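Local coordinates for protein phosphatidylserine synthase (Haemophilus influenzae, PDB 3HSI) that is a member of the phospholipase D superfamily of enzymes, with two PLD-type halves packed against each other within its single chain, at residues N17-L22 and L234-L240; Q41-I46 and F148-L153; L195-V201 and N218-Y222; I304-A310 and R357-Y363. Residue numbers count along the deposited sequence, not the author numbering.

Contact 1: N17-L22 and L234-L240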
# COMPACT_ATOMS: atom_id res chain seq x y z
N ASN C 17 -17.87 18.10 -18.39
CA ASN C 17 -19.00 18.27 -19.32
C ASN C 17 -19.68 16.93 -19.68
O ASN C 17 -20.89 16.88 -19.95
CB ASN C 17 -18.55 19.00 -20.60
CG ASN C 17 -18.21 20.48 -20.37
OD1 ASN C 17 -18.74 21.14 -19.46
ND2 ASN C 17 -17.34 21.01 -21.21
N ASN C 18 -18.88 15.86 -19.66
CA ASN C 18 -19.36 14.54 -20.04
C ASN C 18 -20.09 13.80 -18.91
O ASN C 18 -20.71 12.78 -19.15
CB ASN C 18 -18.20 13.68 -20.61
CG ASN C 18 -18.01 13.86 -22.12
OD1 ASN C 18 -18.96 14.20 -22.85
ND2 ASN C 18 -16.79 13.62 -22.61
N LEU C 19 -20.03 14.31 -17.67
CA LEU C 19 -20.80 13.69 -16.57
C LEU C 19 -22.31 13.68 -16.80
O LEU C 19 -22.86 14.65 -17.31
CB LEU C 19 -20.50 14.37 -15.22
CG LEU C 19 -19.04 14.16 -14.77
CD1 LEU C 19 -18.78 14.87 -13.47
CD2 LEU C 19 -18.72 12.65 -14.62
N PRO C 20 -22.98 12.57 -16.43
CA PRO C 20 -24.44 12.53 -16.47
C PRO C 20 -25.01 13.09 -15.17
O PRO C 20 -24.41 12.91 -14.10
CB PRO C 20 -24.74 11.03 -16.58
CG PRO C 20 -23.63 10.35 -15.82
CD PRO C 20 -22.39 11.25 -16.06
N PHE C 21 -26.14 13.78 -15.25
CA PHE C 21 -26.65 14.51 -14.12
C PHE C 21 -28.14 14.32 -14.08
O PHE C 21 -28.78 14.30 -15.10
CB PHE C 21 -26.39 16.01 -14.28
CG PHE C 21 -25.06 16.44 -13.76
CD1 PHE C 21 -24.87 16.64 -12.39
CD2 PHE C 21 -24.00 16.66 -14.65
CE1 PHE C 21 -23.61 17.02 -11.89
CE2 PHE C 21 -22.74 17.07 -14.17
CZ PHE C 21 -22.54 17.24 -12.78
N LEU C 22 -28.66 14.20 -12.87
CA LEU C 22 -30.07 14.03 -12.64
C LEU C 22 -30.63 15.31 -12.02
O LEU C 22 -30.07 15.85 -11.05
CB LEU C 22 -30.24 12.83 -11.70
CG LEU C 22 -31.51 12.59 -10.89
CD1 LEU C 22 -32.73 12.31 -11.77
CD2 LEU C 22 -31.23 11.41 -9.94
N LEU C 234 -27.86 5.93 -13.59
CA LEU C 234 -28.95 6.88 -13.58
C LEU C 234 -29.90 6.53 -14.71
O LEU C 234 -29.46 6.07 -15.77
CB LEU C 234 -28.41 8.30 -13.72
CG LEU C 234 -27.57 8.80 -12.54
CD1 LEU C 234 -27.00 10.18 -12.84
CD2 LEU C 234 -28.39 8.81 -11.23
N LYS C 235 -31.19 6.74 -14.50
CA LYS C 235 -32.13 6.52 -15.58
C LYS C 235 -32.41 7.75 -16.44
O LYS C 235 -32.42 7.64 -17.67
CB LYS C 235 -33.43 5.89 -15.07
CG LYS C 235 -33.34 4.40 -14.98
CD LYS C 235 -34.54 3.78 -14.28
CE LYS C 235 -34.25 2.30 -14.03
NZ LYS C 235 -34.60 1.84 -12.65
N SER C 236 -32.65 8.91 -15.83
CA SER C 236 -33.04 10.06 -16.65
C SER C 236 -31.99 11.19 -16.69
O SER C 236 -32.34 12.38 -16.73
CB SER C 236 -34.48 10.55 -16.33
OG SER C 236 -34.63 11.01 -14.99
N ALA C 237 -30.71 10.79 -16.74
CA ALA C 237 -29.56 11.70 -16.75
C ALA C 237 -29.26 12.34 -18.11
O ALA C 237 -29.31 11.69 -19.16
CB ALA C 237 -28.32 10.99 -16.23
N VAL C 238 -28.93 13.63 -18.06
CA VAL C 238 -28.47 14.35 -19.24
C VAL C 238 -27.08 14.95 -18.98
O VAL C 238 -26.68 15.13 -17.83
CB VAL C 238 -29.46 15.47 -19.67
CG1 VAL C 238 -30.87 14.90 -20.01
CG2 VAL C 238 -29.54 16.60 -18.62
N LYS C 239 -26.36 15.24 -20.05
CA LYS C 239 -25.14 16.03 -19.96
C LYS C 239 -25.48 17.53 -20.00
O LYS C 239 -26.48 17.93 -20.60
CB LYS C 239 -24.20 15.67 -21.09
CG LYS C 239 -23.50 14.35 -20.89
CD LYS C 239 -22.81 13.97 -22.16
CE LYS C 239 -22.32 12.54 -22.16
NZ LYS C 239 -21.66 12.39 -23.49
N LEU C 240 -24.67 18.34 -19.32
CA LEU C 240 -24.86 19.81 -19.25
C LEU C 240 -26.32 20.26 -19.10
O LEU C 240 -26.82 21.01 -19.94
CB LEU C 240 -24.21 20.50 -20.45
CG LEU C 240 -22.67 20.41 -20.49
CD1 LEU C 240 -22.13 21.13 -21.72
CD2 LEU C 240 -22.03 21.00 -19.25
O HOH W 1 -22.34 17.24 -17.98
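The end of helix 8-18 and the chain running on from it lie antiparallel to 234-240, a loop some 200 residues later. Backbone bonds fix the register. Phe21 and Val238 form an isolated antiparallel bridge, a hydrogen-bonded pair in which each residue gives its N to the carbonyl of the other: Phe21 N to Val238 O and Val238 N to Phe21 O, both 3.0 Å. A CA-H...O contact lies beside it, from Ala237 CA to Phe21 O at 3.2 Å. Farther along, a water reaches both backbones: it lies 2.5 Å from Asn17 O and 2.7 Å from Leu19 O, and accepts from Leu240 N at 2.9 Å.

Apolar packing accompanies the bridge. Pro20 CB rests 3.6 Å from Ala237 CB, and Leu22 CD2 meets Leu234 CD2 at 4.1 Å. The polar side chains add little: the extended Lys239 has its CG in van der Waals contact with Leu19 O at 3.6 Å, and Lys239 NZ makes a weak hydrogen bond to Asn18 OD1 at 3.3 Å.

Among its neighbours, the pairing stands at the edge of the larger sheet. Leu22 goes on to bond the backbone of Val246 in strand 245-252, Leu19 and Phe21 press on Leu396 of strand 391-398, and Ser236 OG, like Lys235 N, binds Glu182 on helix 181-195.

Contact 2: Q41-I46 and F148-L153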
# COMPACT_ATOMS: atom_id res chain seq x y z
N GLN C 41 -32.88 14.00 12.55
CA GLN C 41 -33.28 13.53 11.23
C GLN C 41 -33.21 12.01 11.07
O GLN C 41 -34.17 11.40 10.63
CB GLN C 41 -32.50 14.24 10.10
CG GLN C 41 -33.09 15.59 9.70
CD GLN C 41 -34.61 15.59 9.60
OE1 GLN C 41 -35.20 14.79 8.88
NE2 GLN C 41 -35.25 16.47 10.35
N ILE C 42 -32.09 11.40 11.46
CA ILE C 42 -31.98 9.93 11.46
C ILE C 42 -33.21 9.30 12.14
O ILE C 42 -33.90 8.51 11.54
CB ILE C 42 -30.68 9.42 12.15
CG1 ILE C 42 -29.46 9.84 11.35
CG2 ILE C 42 -30.70 7.88 12.30
CD1 ILE C 42 -28.20 9.78 12.18
N ILE C 43 -33.48 9.70 13.37
CA ILE C 43 -34.61 9.17 14.11
C ILE C 43 -35.97 9.34 13.40
O ILE C 43 -36.72 8.38 13.26
CB ILE C 43 -34.66 9.75 15.52
CG1 ILE C 43 -33.41 9.28 16.29
CG2 ILE C 43 -35.97 9.30 16.23
CD1 ILE C 43 -33.29 9.85 17.72
N GLU C 44 -36.24 10.54 12.90
CA GLU C 44 -37.49 10.85 12.21
C GLU C 44 -37.66 10.02 10.91
O GLU C 44 -38.77 9.54 10.56
CB GLU C 44 -37.47 12.34 11.88
CG GLU C 44 -38.79 12.91 11.53
CD GLU C 44 -38.75 14.43 11.40
OE1 GLU C 44 -37.71 15.04 11.74
OE2 GLU C 44 -39.77 15.01 10.96
N LEU C 45 -36.55 9.87 10.21
CA LEU C 45 -36.53 9.12 8.96
C LEU C 45 -36.73 7.61 9.20
O LEU C 45 -37.46 6.95 8.42
CB LEU C 45 -35.23 9.38 8.18
CG LEU C 45 -35.23 10.76 7.49
CD1 LEU C 45 -33.91 10.97 6.80
CD2 LEU C 45 -36.45 10.93 6.53
N ILE C 46 -36.13 7.08 10.27
CA ILE C 46 -36.30 5.66 10.62
C ILE C 46 -37.76 5.39 10.99
O ILE C 46 -38.36 4.44 10.48
CB ILE C 46 -35.35 5.22 11.76
CG1 ILE C 46 -33.89 5.14 11.27
CG2 ILE C 46 -35.77 3.85 12.34
CD1 ILE C 46 -32.87 5.06 12.41
N PHE C 148 -33.63 6.05 3.23
CA PHE C 148 -34.87 5.67 3.90
C PHE C 148 -35.93 5.86 2.87
O PHE C 148 -36.24 6.99 2.49
CB PHE C 148 -35.16 6.58 5.11
CG PHE C 148 -34.00 6.69 6.07
CD1 PHE C 148 -33.03 7.67 5.91
CD2 PHE C 148 -33.88 5.82 7.15
CE1 PHE C 148 -31.98 7.77 6.79
CE2 PHE C 148 -32.83 5.93 8.05
CZ PHE C 148 -31.87 6.88 7.87
N ASP C 149 -36.50 4.75 2.41
CA ASP C 149 -37.45 4.79 1.32
C ASP C 149 -36.85 5.56 0.17
O ASP C 149 -35.86 5.08 -0.40
CB ASP C 149 -38.82 5.30 1.80
CG ASP C 149 -39.49 4.32 2.76
OD1 ASP C 149 -38.88 3.26 3.02
OD2 ASP C 149 -40.60 4.60 3.24
N ASP C 150 -37.40 6.74 -0.15
CA ASP C 150 -36.95 7.60 -1.25
C ASP C 150 -36.14 8.84 -0.79
O ASP C 150 -35.96 9.80 -1.56
CB ASP C 150 -38.15 8.07 -2.09
CG ASP C 150 -38.78 6.96 -2.93
OD1 ASP C 150 -38.10 5.96 -3.28
OD2 ASP C 150 -39.98 7.11 -3.27
N THR C 151 -35.63 8.82 0.45
CA THR C 151 -34.85 9.94 0.98
C THR C 151 -33.37 9.56 1.23
O THR C 151 -33.09 8.55 1.89
CB THR C 151 -35.54 10.51 2.25
OG1 THR C 151 -36.87 10.88 1.89
CG2 THR C 151 -34.86 11.75 2.78
N VAL C 152 -32.45 10.34 0.68
CA VAL C 152 -31.03 10.18 0.97
C VAL C 152 -30.58 11.14 2.08
O VAL C 152 -30.79 12.35 1.99
CB VAL C 152 -30.15 10.34 -0.27
CG1 VAL C 152 -28.69 10.24 0.11
CG2 VAL C 152 -30.46 9.25 -1.29
N LEU C 153 -29.96 10.59 3.13
CA LEU C 153 -29.27 11.41 4.13
C LEU C 153 -27.78 11.13 3.96
O LEU C 153 -27.31 10.04 4.23
CB LEU C 153 -29.76 11.08 5.54
CG LEU C 153 -29.32 11.98 6.70
CD1 LEU C 153 -29.71 13.46 6.47
CD2 LEU C 153 -29.91 11.51 8.05
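Helix 35-48 packs on one face of a beta hairpin in the phospholipase D active-site motif; its 41-46 segment runs nearly antiparallel to strand 151-153 (156°, axes 10.6 Å apart). A type II' turn from Phe148 to Thr151 brings Phe148, Thr151 and Leu153 to the face that meets the helix, whereas Val152 points away.

Leu45 is the main bump. It enters the hollow bounded by these three side chains, with CD1 3.5 Å from Phe148 CD1 and 4.2 Å from Leu153 CD2, and CD2 4.2 Å from Thr151 CG2. Its CB sits over the Phe148 ring, 3.7 Å from the centroid and 15° off the normal, a CH-pi contact. In return, the ring reaches to Ile46, whose CG1 is 3.5 Å from Phe148 CE2, and Leu153 CD2 approaches Ile42 CG1 at 3.7 Å.

Asp149, in the aspartate position of the HxKxxxxD motif, turns instead to the backbone N of Lys50 and Lys51. Since the side chains that meet do so through carbon atoms, the helix-hairpin interface is apolar, held by shape and burial.

Contact 3: L195-V201 and N218-Y222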
# COMPACT_ATOMS: atom_id res chain seq x y z
N LEU C 195 -21.79 -3.44 -3.80
CA LEU C 195 -21.20 -3.56 -2.47
C LEU C 195 -21.48 -4.91 -1.84
O LEU C 195 -20.56 -5.52 -1.32
CB LEU C 195 -21.65 -2.44 -1.53
CG LEU C 195 -20.91 -1.12 -1.64
CD1 LEU C 195 -21.37 -0.18 -0.52
CD2 LEU C 195 -19.40 -1.34 -1.56
N LEU C 196 -22.75 -5.33 -1.88
CA LEU C 196 -23.19 -6.56 -1.27
C LEU C 196 -22.88 -7.81 -2.08
O LEU C 196 -23.77 -8.53 -2.49
CB LEU C 196 -24.70 -6.52 -1.02
CG LEU C 196 -25.27 -5.88 0.23
CD1 LEU C 196 -26.75 -6.24 0.28
CD2 LEU C 196 -24.55 -6.40 1.46
N ASP C 197 -21.60 -8.09 -2.30
CA ASP C 197 -21.22 -9.37 -2.88
C ASP C 197 -20.91 -10.39 -1.79
O ASP C 197 -19.88 -10.32 -1.09
CB ASP C 197 -20.03 -9.17 -3.80
CG ASP C 197 -19.54 -10.47 -4.39
OD1 ASP C 197 -20.20 -11.52 -4.22
OD2 ASP C 197 -18.46 -10.46 -5.03
N PHE C 198 -21.77 -11.40 -1.69
CA PHE C 198 -21.69 -12.35 -0.60
C PHE C 198 -20.54 -13.37 -0.68
O PHE C 198 -20.35 -14.15 0.23
CB PHE C 198 -23.06 -13.01 -0.34
CG PHE C 198 -24.10 -12.02 0.15
CD1 PHE C 198 -23.97 -11.41 1.40
CD2 PHE C 198 -25.20 -11.68 -0.64
CE1 PHE C 198 -24.94 -10.47 1.86
CE2 PHE C 198 -26.16 -10.76 -0.20
CZ PHE C 198 -26.03 -10.16 1.05
N SER C 199 -19.74 -13.35 -1.73
CA SER C 199 -18.51 -14.14 -1.62
C SER C 199 -17.50 -13.47 -0.69
O SER C 199 -16.59 -14.13 -0.23
CB SER C 199 -17.90 -14.44 -2.98
OG SER C 199 -17.59 -13.23 -3.60
N ALA C 200 -17.68 -12.17 -0.38
CA ALA C 200 -16.72 -11.46 0.49
C ALA C 200 -17.35 -10.77 1.66
O ALA C 200 -16.69 -10.56 2.67
CB ALA C 200 -15.91 -10.44 -0.28
N VAL C 201 -18.62 -10.39 1.51
CA VAL C 201 -19.39 -9.66 2.51
C VAL C 201 -20.16 -10.65 3.41
O VAL C 201 -20.87 -11.52 2.90
CB VAL C 201 -20.31 -8.68 1.80
CG1 VAL C 201 -21.29 -8.01 2.76
CG2 VAL C 201 -19.45 -7.63 1.05
N ASN C 218 -11.02 -14.36 -1.34
CA ASN C 218 -12.29 -13.80 -1.71
C ASN C 218 -12.26 -12.29 -1.61
O ASN C 218 -12.78 -11.61 -2.50
CB ASN C 218 -13.38 -14.37 -0.82
CG ASN C 218 -13.49 -15.85 -0.98
OD1 ASN C 218 -13.95 -16.35 -2.02
ND2 ASN C 218 -13.05 -16.59 0.04
N ILE C 219 -11.65 -11.78 -0.52
CA ILE C 219 -11.50 -10.35 -0.32
C ILE C 219 -10.79 -9.74 -1.53
O ILE C 219 -11.29 -8.77 -2.12
CB ILE C 219 -10.69 -9.97 0.97
CG1 ILE C 219 -11.28 -10.53 2.30
CG2 ILE C 219 -10.47 -8.47 1.02
CD1 ILE C 219 -12.75 -10.46 2.40
N ARG C 220 -9.63 -10.30 -1.88
CA ARG C 220 -8.84 -9.88 -3.01
C ARG C 220 -9.66 -9.78 -4.30
O ARG C 220 -9.69 -8.74 -4.91
CB ARG C 220 -7.65 -10.83 -3.26
CG ARG C 220 -6.31 -10.27 -2.90
CD ARG C 220 -5.15 -11.16 -3.45
NE ARG C 220 -5.14 -12.48 -2.81
CZ ARG C 220 -4.76 -12.71 -1.55
NH1 ARG C 220 -4.82 -13.94 -1.06
NH2 ARG C 220 -4.31 -11.71 -0.79
N ALA C 221 -10.27 -10.88 -4.72
CA ALA C 221 -11.15 -10.87 -5.90
C ALA C 221 -12.29 -9.83 -5.79
O ALA C 221 -12.69 -9.20 -6.77
CB ALA C 221 -11.73 -12.27 -6.15
N TYR C 222 -12.83 -9.66 -4.61
CA TYR C 222 -13.91 -8.68 -4.45
C TYR C 222 -13.41 -7.25 -4.65
O TYR C 222 -14.09 -6.46 -5.28
CB TYR C 222 -14.48 -8.78 -3.06
CG TYR C 222 -15.42 -7.71 -2.63
CD1 TYR C 222 -16.69 -7.61 -3.17
CD2 TYR C 222 -15.06 -6.83 -1.59
CE1 TYR C 222 -17.59 -6.62 -2.71
CE2 TYR C 222 -15.94 -5.87 -1.12
CZ TYR C 222 -17.21 -5.78 -1.67
OH TYR C 222 -18.09 -4.82 -1.20
O HOH W 2 -14.89 -12.58 -4.00
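An Asx turn in the loop after helix 181-195 shapes the surface on which helix 216-229 docks, a buried packing contact within the first PLD-type half. Asp197 OD1 accepts from Ser199 N at 3.1 Å, while Asp197 O takes the N atoms of Ala200 (3.0 Å) and Val201 (2.9 Å), curling the loop so that Ala200 faces the helix.

Tyr222 fills the concave side of this curl. Its CB lies 3.5 Å from Ala200 CB, its CE1 3.7 Å from Asp197 CB and its CZ 4.0 Å from Val201 CG2. At the far end of the ring the hydroxyl donates to the backbone, Tyr222 OH to Leu195 O at 2.6 Å; Leu195 O also closes the inverse gamma turn centred on Leu196, accepting weakly from Asp197 N. Ile219 adds CD1 4.1 Å from Ala200 CB. Beyond the contact, Tyr222 touches Val130 and Val201 touches Phe128, both of strand 127-130. A water bridges the two segments, 2.8 Å from Ser199 OG and donating to Asn218 O at 2.8 Å.

Contact 4: I304-A310 and R357-Y363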
# COMPACT_ATOMS: atom_id res chain seq x y z
N ILE C 304 -10.28 25.08 5.13
CA ILE C 304 -10.77 25.05 6.49
C ILE C 304 -10.41 23.71 7.10
O ILE C 304 -10.83 22.68 6.60
CB ILE C 304 -12.33 25.25 6.55
CG1 ILE C 304 -12.75 26.38 5.59
CG2 ILE C 304 -12.78 25.51 7.99
CD1 ILE C 304 -14.32 26.80 5.61
N VAL C 305 -9.61 23.72 8.16
CA VAL C 305 -9.23 22.50 8.88
C VAL C 305 -9.43 22.74 10.36
O VAL C 305 -9.63 23.87 10.79
CB VAL C 305 -7.73 22.13 8.64
CG1 VAL C 305 -7.55 21.64 7.24
CG2 VAL C 305 -6.83 23.34 8.90
N GLY C 306 -9.38 21.66 11.13
CA GLY C 306 -9.39 21.76 12.56
C GLY C 306 -8.05 22.22 13.09
O GLY C 306 -6.98 21.87 12.55
N ASP C 307 -8.12 23.04 14.14
CA ASP C 307 -7.01 23.22 15.08
C ASP C 307 -6.58 21.85 15.61
O ASP C 307 -7.42 20.97 15.78
CB ASP C 307 -7.50 24.06 16.28
CG ASP C 307 -6.36 24.70 17.07
OD1 ASP C 307 -6.26 25.95 17.06
OD2 ASP C 307 -5.59 23.97 17.73
N LYS C 308 -5.27 21.70 15.86
CA LYS C 308 -4.68 20.59 16.64
C LYS C 308 -5.62 19.98 17.67
O LYS C 308 -5.78 18.77 17.76
CB LYS C 308 -3.52 21.15 17.48
CG LYS C 308 -2.21 21.23 16.84
CD LYS C 308 -1.07 21.18 17.89
CE LYS C 308 -1.05 22.29 18.95
NZ LYS C 308 -0.80 23.69 18.47
N VAL C 309 -6.22 20.84 18.47
CA VAL C 309 -7.04 20.44 19.59
C VAL C 309 -8.40 19.89 19.13
O VAL C 309 -9.06 19.21 19.89
CB VAL C 309 -7.22 21.63 20.54
CG1 VAL C 309 -8.26 21.33 21.62
CG2 VAL C 309 -5.86 22.01 21.17
N ALA C 310 -8.80 20.18 17.89
CA ALA C 310 -10.04 19.61 17.33
C ALA C 310 -9.85 18.27 16.56
O ALA C 310 -10.77 17.76 15.94
CB ALA C 310 -10.71 20.65 16.45
N ARG C 357 -12.15 25.56 15.89
CA ARG C 357 -11.94 25.17 17.27
C ARG C 357 -13.17 25.55 18.11
O ARG C 357 -13.66 26.64 18.00
CB ARG C 357 -10.72 25.88 17.81
CG ARG C 357 -10.34 25.39 19.21
CD ARG C 357 -9.10 26.08 19.72
NE ARG C 357 -8.80 25.48 21.00
CZ ARG C 357 -7.68 25.61 21.70
NH1 ARG C 357 -6.67 26.35 21.25
NH2 ARG C 357 -7.58 24.97 22.87
N ASP C 358 -13.63 24.63 18.94
CA ASP C 358 -14.77 24.85 19.83
C ASP C 358 -14.59 24.00 21.10
O ASP C 358 -15.08 22.87 21.19
CB ASP C 358 -16.08 24.49 19.12
CG ASP C 358 -17.30 24.59 20.03
OD1 ASP C 358 -17.26 25.37 21.00
OD2 ASP C 358 -18.29 23.86 19.79
N GLY C 359 -13.85 24.52 22.07
CA GLY C 359 -13.59 23.78 23.32
C GLY C 359 -12.84 22.49 23.00
O GLY C 359 -11.82 22.51 22.28
N ASP C 360 -13.36 21.37 23.50
CA ASP C 360 -12.76 20.07 23.21
C ASP C 360 -13.48 19.30 22.10
O ASP C 360 -13.22 18.11 21.92
CB ASP C 360 -12.74 19.22 24.49
CG ASP C 360 -12.35 20.03 25.69
OD1 ASP C 360 -11.19 20.52 25.73
OD2 ASP C 360 -13.22 20.19 26.60
N ASN C 361 -14.41 19.94 21.39
CA ASN C 361 -15.13 19.26 20.31
C ASN C 361 -14.21 19.02 19.12
O ASN C 361 -13.21 19.71 18.97
CB ASN C 361 -16.39 20.03 19.94
CG ASN C 361 -17.33 20.15 21.12
OD1 ASN C 361 -17.80 19.13 21.65
ND2 ASN C 361 -17.59 21.38 21.56
N THR C 362 -14.51 18.02 18.30
CA THR C 362 -13.57 17.70 17.22
C THR C 362 -14.17 18.02 15.85
O THR C 362 -15.41 18.22 15.68
CB THR C 362 -13.09 16.26 17.28
OG1 THR C 362 -14.22 15.42 17.23
CG2 THR C 362 -12.26 15.97 18.59
N TYR C 363 -13.28 18.06 14.87
CA TYR C 363 -13.63 18.50 13.54
C TYR C 363 -13.45 17.40 12.52
O TYR C 363 -12.37 16.91 12.35
CB TYR C 363 -12.77 19.71 13.19
CG TYR C 363 -12.96 20.30 11.82
CD1 TYR C 363 -13.88 21.31 11.62
CD2 TYR C 363 -12.15 19.91 10.74
CE1 TYR C 363 -14.02 21.91 10.41
CE2 TYR C 363 -12.29 20.50 9.48
CZ TYR C 363 -13.24 21.52 9.33
OH TYR C 363 -13.46 22.15 8.12
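Arg357, just past strand 351-356, extends its side chain beside Asp307 and Val309: Val309 CG2 lies over one face of the guanidinium, 3.8 Å from Arg357 NH2, while Asp307 OD1 stays 4.2 Å from Arg357 NH1, too far for a salt bridge. Asp307 OD2 closes an Asx turn with Val309 N (3.3 Å).

The chain then reverses in a type II' turn from Asp358 to Asn361, with Gly359 at positive phi and its O 3.8 Å from Val309 CG1. Asn361 O receives a CA-H...O contact from Ala310 CA (3.6 Å); its OD1 bonds Tyr170 N. Thr362 sets CB 3.1 Å from Ala310 O and sends OG1 to Arg171.

Tyr363 closes the path. Its N donates to Ala310 O at 2.7 Å, and its ring lies along strand 300-306, one face toward Val305 C and CD2 3.3 Å from Gly306 N. A CB on Gly306 would fall 3.1 Å from Tyr363 CB. One backbone bond and close packing, not a salt bridge, join the segments just ahead of the second HxKxxxxD motif.

In the fold
From the N terminus, the chain leaves helix 8-18 and opens the loop that contact 1 closes more than 200 residues later. Nested inside that loop, contact 2 closes first, setting helix 35-48 on the hairpin of the smaller sheet; contact 3 follows in series, fastening helix 216-229 to the loop beyond helix 181-195. Contact 1 then joins the N-terminal segment to the chain about to enter strand 245-252 of the larger sheet. Contact 4 opens only after contact 1 has closed, on the opposite side of the chain's centre, and closes a shorter loop from strand 300-306 to strand 362-363. That strand pairs with 171-179, so contacts 2 and 4 reach the same sheet, tying the halves together.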